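Ribosomal-protein-alanine acetyltransferase (Clostridium acetobutylicum, PDB 3DNS) probably acetylates the N-terminal alanine of a ribosomal protein such as S5, this chain being the N-terminal GNAT-fold domain of the longer enzyme. Local coordinates at residues Glu90-Thr94 with Gln95-Glu99; Lys58-Asn61 with Thr62-Glu66; Ile12-Asn16 with Gly17-Glu21. All coordinates share one frame; numbering follows the deposited sequence.

Interactions 1 and 2 each start a helix, one after the other along the chain, with centres about 9 Å apart. They touch: Asn61 lies against Pro96 and is weakly bonded to Ser93, while the oppositely charged ends of Lys65 and Glu99 are modelled implausibly close, their details doubtful. Interaction 3, the turn between strands 10-14 and 21-26, is separate, its centre about 24 Å from that of interaction 1 and 22 Å from that of interaction 2, though its nearest atoms come within about 6 Å of interaction 2 without touching. The dimer joins interaction 2 of one subunit to interaction 3 of the other, through a Lys58–Glu13 salt bridge. No ligand accompanies these contacts.

Interaction 1. Residues Glu90-Thr94 with Gln95-Glu99; sequences EEVST and QPFVE
Thr94 and Val98 are joined across the first turn of helix 95-99 by a backbone hydrogen bond, Val98 N to Thr94 O at 3.1 Å, with an angle of 161° at the hydrogen. The same carbonyl oxygen is covered by apolar atoms: Val98 CG2 rests 3.4 Å from Thr94 O, and Phe97 CB is 3.5 Å from it. Placing CG anti to its own carbonyl carbon (chi1 -72°) turns the Phe97 ring back toward the loop, edge first, where Ser93 O meets it in the ring plane, 3.8 Å from Phe97 CD2. Val92 CG1 arrives at the edge as well, 4.4 Å from Phe97 CE2.

Polar groups line the more exposed side. Water 1 donates to Gln95 OE1 (3.0 Å) and makes a weak bond with Ser93 OG, which has a further weak bond to Asn61. The other end of the Gln95 amide is used too: NE2, on an extended chain, reaches one turn on to Glu99 OE2 at 3.2 Å. That carboxylate oxygen lies in the amide plane but is approached from above its own plane. Proline suits the first turn, where its missing N-H costs no helical bond.

Pro96 packs on helix 61-78 at Ile64, while Phe97 stacks with Phe124 of strand 117-127, meets Phe102 edge-to-face and reaches Met51 of strand 46-53.

Interaction 2. Residues Lys58-Asn61 with Thr62-Glu66; sequences KSIN and TYIKE
Ile60 and Ile64, four residues apart, form a local contact at the amino-terminal end of helix 61-78, just after the loop that leaves strand 46-53. Ile60 occupies the N-cap position, and its side chain has nothing to offer a free N-H; its share in the helix is the carbonyl. Ile60 O accepts Ile64 N at 3.0 Å with an angle of 165°, and takes a second, weak bond from Tyr63 N at 2.8 Å, bent to 128°. The following bond, Lys65 N to Asn61 O at 2.9 Å, is almost straight.

The isoleucine side chains cross obliquely. With CG1 set between its backbone N and carbonyl carbon (chi1 57°), Ile60 extends CD1 to Ile64 CD1, a tight 3.4 Å, and branched aliphatic chains suit this buried side facing Ile53 of strand 46-53. This strand-loop-helix unit belongs to the GNAT fold, in which the corresponding loop and helix end commonly receive the pyrophosphate of acetyl-CoA; the same may hold here.

The Asn61 amide suits the polar side toward helix 95-99: it lies against Pro96, with OD1 weakly bonded to Ser93 OG. Lys65 curls round the Asn61 carbonyl oxygen, its CB 3.6 Å and its CE 4.0 Å from Asn61 O. A bend at chi3 heads it for the carboxylate of Glu99, though that pair is modelled too close for its details to be trusted. Tyr63 leads its ring away from the loop to meet that of Tyr9, and also packs on Tyr28 of the second subunit. Ile60 touches Ile30 of that subunit.

Interaction 3. Residues Ile12-Asn16 with Gly17-Glu21; sequences IEKVN and GVERE
Val15 is the hub of the reversal between strands 10-14 and 21-26, touching Gly17, Val18 and Glu21. Its CB lies 3.7 Å from Glu21 O, the atom that also accepts Val15 N at 2.9 Å in a nearly straight bond (171°). From CB the beta-branched chain sends its methyls to different partners. CG1, opposite the backbone N (chi1 168°), lies 4.0 Å from Val18 CG2, the two valines running abreast in one direction; CG2 goes to the extended Glu21 chain, 3.5 Å from Glu21 OE2.

Two turns in tandem bring these partners round. The type I turn from Val15 to Val18 is closed by Val18 N to Val15 O at 3.1 Å, the donor standing well above the carbonyl plane. In the type II turn from Val18 to Glu21, Arg20, though no glycine, fills the left-handed third position, its N weakly bonded to Glu19 OE1. Lys14 NZ and Glu19 OE1 stay 4.4 Å apart, at most a loose attraction.

The hairpin end is therefore fastened chiefly through its backbone. Glu21 is long enough to lay its CG methylene against Val15 CG2 while its carboxylate, with a long, weak ion pair to Arg34, probably keeps its charge at this surface.

Interaction 1. Residues Glu90-Thr94 with Gln95-Glu99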
# COMPACT_ATOMS: atom_id res chain seq x y z
N GLU A 90 -4.82 12.81 8.52
CA GLU A 90 -5.43 13.86 7.78
C GLU A 90 -5.05 13.83 6.29
O GLU A 90 -5.73 14.44 5.48
CB GLU A 90 -5.09 15.24 8.37
CG GLU A 90 -5.87 15.58 9.64
CD GLU A 90 -5.76 17.02 10.01
OE1 GLU A 90 -5.24 17.83 9.22
OE2 GLU A 90 -6.22 17.37 11.11
N GLU A 91 -4.00 13.09 5.93
CA GLU A 91 -3.69 12.86 4.51
C GLU A 91 -4.73 12.10 3.73
O GLU A 91 -4.76 12.21 2.52
CB GLU A 91 -2.37 12.11 4.36
CG GLU A 91 -1.22 13.02 4.70
CD GLU A 91 0.09 12.55 4.15
OE1 GLU A 91 0.22 11.33 3.87
OE2 GLU A 91 0.97 13.40 4.00
N VAL A 92 -5.54 11.28 4.40
CA VAL A 92 -6.55 10.47 3.73
C VAL A 92 -7.62 11.43 3.23
O VAL A 92 -7.91 12.44 3.88
CB VAL A 92 -7.17 9.37 4.66
CG1 VAL A 92 -8.32 8.60 3.96
CG2 VAL A 92 -6.08 8.36 5.19
N SER A 93 -8.19 11.11 2.09
CA SER A 93 -9.17 11.98 1.43
C SER A 93 -10.45 12.04 2.25
O SER A 93 -11.10 11.01 2.46
CB SER A 93 -9.46 11.42 0.05
OG SER A 93 -10.48 12.16 -0.59
N THR A 94 -10.82 13.24 2.71
CA THR A 94 -11.98 13.38 3.63
C THR A 94 -13.32 13.42 2.88
O THR A 94 -14.43 13.37 3.46
CB THR A 94 -11.83 14.65 4.51
OG1 THR A 94 -11.99 15.82 3.72
CG2 THR A 94 -10.46 14.71 5.17
N GLN A 95 -13.21 13.54 1.57
CA GLN A 95 -14.36 13.62 0.68
C GLN A 95 -15.30 12.41 0.82
O GLN A 95 -16.53 12.59 0.98
CB GLN A 95 -13.83 13.78 -0.74
CG GLN A 95 -14.75 13.38 -1.85
CD GLN A 95 -14.11 13.61 -3.20
OE1 GLN A 95 -12.88 13.61 -3.31
NE2 GLN A 95 -14.93 13.82 -4.24
N PRO A 96 -14.75 11.18 0.79
CA PRO A 96 -15.63 10.04 0.91
C PRO A 96 -16.43 10.08 2.21
O PRO A 96 -17.59 9.71 2.22
CB PRO A 96 -14.68 8.83 0.89
CG PRO A 96 -13.43 9.32 0.28
CD PRO A 96 -13.34 10.76 0.70
N PHE A 97 -15.82 10.53 3.30
CA PHE A 97 -16.50 10.55 4.59
C PHE A 97 -17.66 11.53 4.58
O PHE A 97 -18.77 11.25 5.10
CB PHE A 97 -15.54 10.97 5.69
CG PHE A 97 -14.54 9.95 6.02
CD1 PHE A 97 -14.79 9.03 7.01
CD2 PHE A 97 -13.30 9.93 5.34
CE1 PHE A 97 -13.84 8.05 7.31
CE2 PHE A 97 -12.37 8.98 5.63
CZ PHE A 97 -12.63 8.04 6.63
N VAL A 98 -17.41 12.70 4.04
CA VAL A 98 -18.44 13.75 4.02
C VAL A 98 -19.60 13.33 3.09
O VAL A 98 -20.78 13.54 3.39
CB VAL A 98 -17.78 15.16 3.70
CG1 VAL A 98 -18.79 16.30 3.64
CG2 VAL A 98 -16.71 15.47 4.78
N GLU A 99 -19.27 12.72 1.96
CA GLU A 99 -20.30 12.28 1.01
C GLU A 99 -21.17 11.12 1.55
O GLU A 99 -22.30 10.92 1.10
CB GLU A 99 -19.62 11.89 -0.32
CG GLU A 99 -18.97 13.10 -0.98
CD GLU A 99 -18.22 12.77 -2.26
OE1 GLU A 99 -17.93 11.58 -2.52
OE2 GLU A 99 -17.90 13.71 -3.02
O HOH W 1 -9.94 13.77 -3.55

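Interaction 2. Residues Lys58-Asn61 with Thr62-Glu66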
# COMPACT_ATOMS: atom_id res chain seq x y z
N LYS A 58 -2.75 7.76 -6.94
CA LYS A 58 -3.96 8.26 -7.58
C LYS A 58 -5.15 8.41 -6.61
O LYS A 58 -5.09 8.03 -5.44
CB LYS A 58 -4.35 7.31 -8.73
CG LYS A 58 -3.15 6.77 -9.57
CD LYS A 58 -3.65 6.11 -10.85
CE LYS A 58 -2.49 5.71 -11.75
NZ LYS A 58 -2.05 6.88 -12.49
N SER A 59 -6.24 9.00 -7.11
CA SER A 59 -7.49 9.08 -6.35
C SER A 59 -8.06 7.68 -6.24
O SER A 59 -8.11 6.98 -7.23
CB SER A 59 -8.52 10.00 -7.00
OG SER A 59 -9.65 10.16 -6.14
N ILE A 60 -8.46 7.27 -5.04
CA ILE A 60 -9.17 5.99 -4.88
C ILE A 60 -10.42 6.26 -4.09
O ILE A 60 -10.90 5.37 -3.39
CB ILE A 60 -8.32 4.97 -4.18
CG1 ILE A 60 -7.87 5.53 -2.83
CG2 ILE A 60 -7.11 4.60 -5.06
CD1 ILE A 60 -7.39 4.47 -1.82
N ASN A 61 -10.97 7.48 -4.18
CA ASN A 61 -12.15 7.82 -3.36
C ASN A 61 -13.31 6.85 -3.53
O ASN A 61 -13.90 6.49 -2.55
CB ASN A 61 -12.56 9.29 -3.49
CG ASN A 61 -11.54 10.22 -2.78
OD1 ASN A 61 -10.77 9.78 -1.93
ND2 ASN A 61 -11.53 11.46 -3.16
N THR A 62 -13.57 6.35 -4.73
CA THR A 62 -14.67 5.42 -4.92
C THR A 62 -14.42 4.18 -4.05
O THR A 62 -15.36 3.57 -3.55
CB THR A 62 -14.82 4.93 -6.42
OG1 THR A 62 -14.88 6.05 -7.32
CG2 THR A 62 -16.08 4.12 -6.60
N TYR A 63 -13.15 3.80 -3.91
CA TYR A 63 -12.78 2.58 -3.15
C TYR A 63 -12.93 2.81 -1.67
O TYR A 63 -13.50 2.00 -0.95
CB TYR A 63 -11.36 2.10 -3.50
CG TYR A 63 -11.30 1.17 -4.70
CD1 TYR A 63 -11.86 1.53 -5.93
CD2 TYR A 63 -10.70 -0.09 -4.60
CE1 TYR A 63 -11.80 0.65 -7.07
CE2 TYR A 63 -10.64 -0.96 -5.70
CZ TYR A 63 -11.19 -0.59 -6.93
OH TYR A 63 -11.09 -1.49 -7.96
N ILE A 64 -12.43 3.95 -1.20
CA ILE A 64 -12.60 4.33 0.20
C ILE A 64 -14.06 4.35 0.60
O ILE A 64 -14.41 3.84 1.65
CB ILE A 64 -11.93 5.66 0.48
CG1 ILE A 64 -10.41 5.59 0.16
CG2 ILE A 64 -12.10 6.08 1.94
CD1 ILE A 64 -9.81 4.31 0.58
N LYS A 65 -14.90 4.97 -0.23
CA LYS A 65 -16.35 4.99 -0.02
C LYS A 65 -16.90 3.58 0.12
O LYS A 65 -17.78 3.34 0.97
CB LYS A 65 -17.09 5.70 -1.17
CG LYS A 65 -17.24 7.19 -0.98
CD LYS A 65 -18.06 7.89 -2.09
CE LYS A 65 -17.20 8.71 -3.05
NZ LYS A 65 -18.01 9.76 -3.79
N GLU A 66 -16.44 2.68 -0.73
CA GLU A 66 -16.89 1.29 -0.66
C GLU A 66 -16.43 0.65 0.65
O GLU A 66 -17.21 -0.05 1.33
CB GLU A 66 -16.39 0.48 -1.86
CG GLU A 66 -16.75 -1.00 -1.78
CD GLU A 66 -16.40 -1.73 -3.05
OE1 GLU A 66 -16.94 -1.40 -4.10
OE2 GLU A 66 -15.58 -2.65 -3.00

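Interaction 3. Residues Ile12-Asn16 with Gly17-Glu21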
# COMPACT_ATOMS: atom_id res chain seq x y z
N ILE A 12 -12.38 -7.03 3.07
CA ILE A 12 -11.93 -6.73 4.42
C ILE A 12 -11.86 -8.09 5.16
O ILE A 12 -12.85 -8.84 5.21
CB ILE A 12 -12.87 -5.76 5.14
CG1 ILE A 12 -12.99 -4.42 4.39
CG2 ILE A 12 -12.41 -5.56 6.60
CD1 ILE A 12 -14.10 -3.53 4.95
N GLU A 13 -10.70 -8.41 5.71
CA GLU A 13 -10.48 -9.70 6.35
C GLU A 13 -9.71 -9.50 7.63
O GLU A 13 -8.82 -8.68 7.68
CB GLU A 13 -9.67 -10.62 5.45
CG GLU A 13 -10.46 -11.09 4.24
CD GLU A 13 -9.59 -11.70 3.16
OE1 GLU A 13 -8.81 -10.93 2.54
OE2 GLU A 13 -9.70 -12.92 2.93
N LYS A 14 -10.01 -10.32 8.63
CA LYS A 14 -9.30 -10.32 9.93
C LYS A 14 -7.90 -10.83 9.73
O LYS A 14 -7.68 -11.75 8.97
CB LYS A 14 -10.03 -11.21 10.93
CG LYS A 14 -9.97 -10.66 12.36
CD LYS A 14 -10.82 -11.47 13.29
CE LYS A 14 -11.22 -10.69 14.50
NZ LYS A 14 -12.27 -11.46 15.21
N VAL A 15 -6.92 -10.20 10.37
CA VAL A 15 -5.51 -10.64 10.25
C VAL A 15 -5.27 -11.82 11.18
O VAL A 15 -5.51 -11.72 12.38
CB VAL A 15 -4.54 -9.51 10.64
CG1 VAL A 15 -3.14 -10.09 10.80
CG2 VAL A 15 -4.62 -8.37 9.56
N ASN A 16 -4.78 -12.90 10.61
CA ASN A 16 -4.69 -14.20 11.23
C ASN A 16 -4.07 -14.21 12.61
O ASN A 16 -4.58 -14.84 13.51
CB ASN A 16 -3.97 -15.19 10.30
CG ASN A 16 -4.89 -16.26 9.73
OD1 ASN A 16 -5.98 -15.98 9.27
ND2 ASN A 16 -4.43 -17.48 9.74
N GLY A 17 -2.96 -13.54 12.80
CA GLY A 17 -2.35 -13.63 14.11
C GLY A 17 -2.88 -12.70 15.18
O GLY A 17 -2.71 -12.95 16.36
N VAL A 18 -3.53 -11.64 14.74
CA VAL A 18 -3.76 -10.45 15.52
C VAL A 18 -5.20 -10.05 15.77
O VAL A 18 -5.96 -9.81 14.87
CB VAL A 18 -3.14 -9.31 14.82
CG1 VAL A 18 -3.25 -8.10 15.63
CG2 VAL A 18 -1.73 -9.61 14.50
N GLU A 19 -5.54 -9.96 17.02
CA GLU A 19 -6.82 -9.44 17.47
C GLU A 19 -7.04 -8.00 17.03
O GLU A 19 -6.12 -7.20 17.07
CB GLU A 19 -6.83 -9.44 19.01
CG GLU A 19 -8.03 -8.72 19.65
CD GLU A 19 -9.34 -9.49 19.50
OE1 GLU A 19 -9.80 -9.71 18.34
OE2 GLU A 19 -9.90 -9.88 20.55
N ARG A 20 -8.29 -7.69 16.66
CA ARG A 20 -8.74 -6.32 16.38
C ARG A 20 -8.04 -5.67 15.20
O ARG A 20 -8.02 -4.46 15.09
CB ARG A 20 -8.66 -5.43 17.63
CG ARG A 20 -9.70 -5.71 18.67
CD ARG A 20 -9.59 -4.72 19.80
NE ARG A 20 -10.51 -5.00 20.87
CZ ARG A 20 -10.96 -4.08 21.74
NH1 ARG A 20 -11.81 -4.46 22.67
NH2 ARG A 20 -10.56 -2.81 21.68
N GLU A 21 -7.49 -6.48 14.29
CA GLU A 21 -6.83 -5.96 13.10
C GLU A 21 -7.43 -6.59 11.84
O GLU A 21 -7.67 -7.82 11.76
CB GLU A 21 -5.33 -6.17 13.16
CG GLU A 21 -4.61 -5.45 12.07
CD GLU A 21 -3.08 -5.71 12.11
OE1 GLU A 21 -2.44 -5.63 13.18
OE2 GLU A 21 -2.54 -5.96 11.04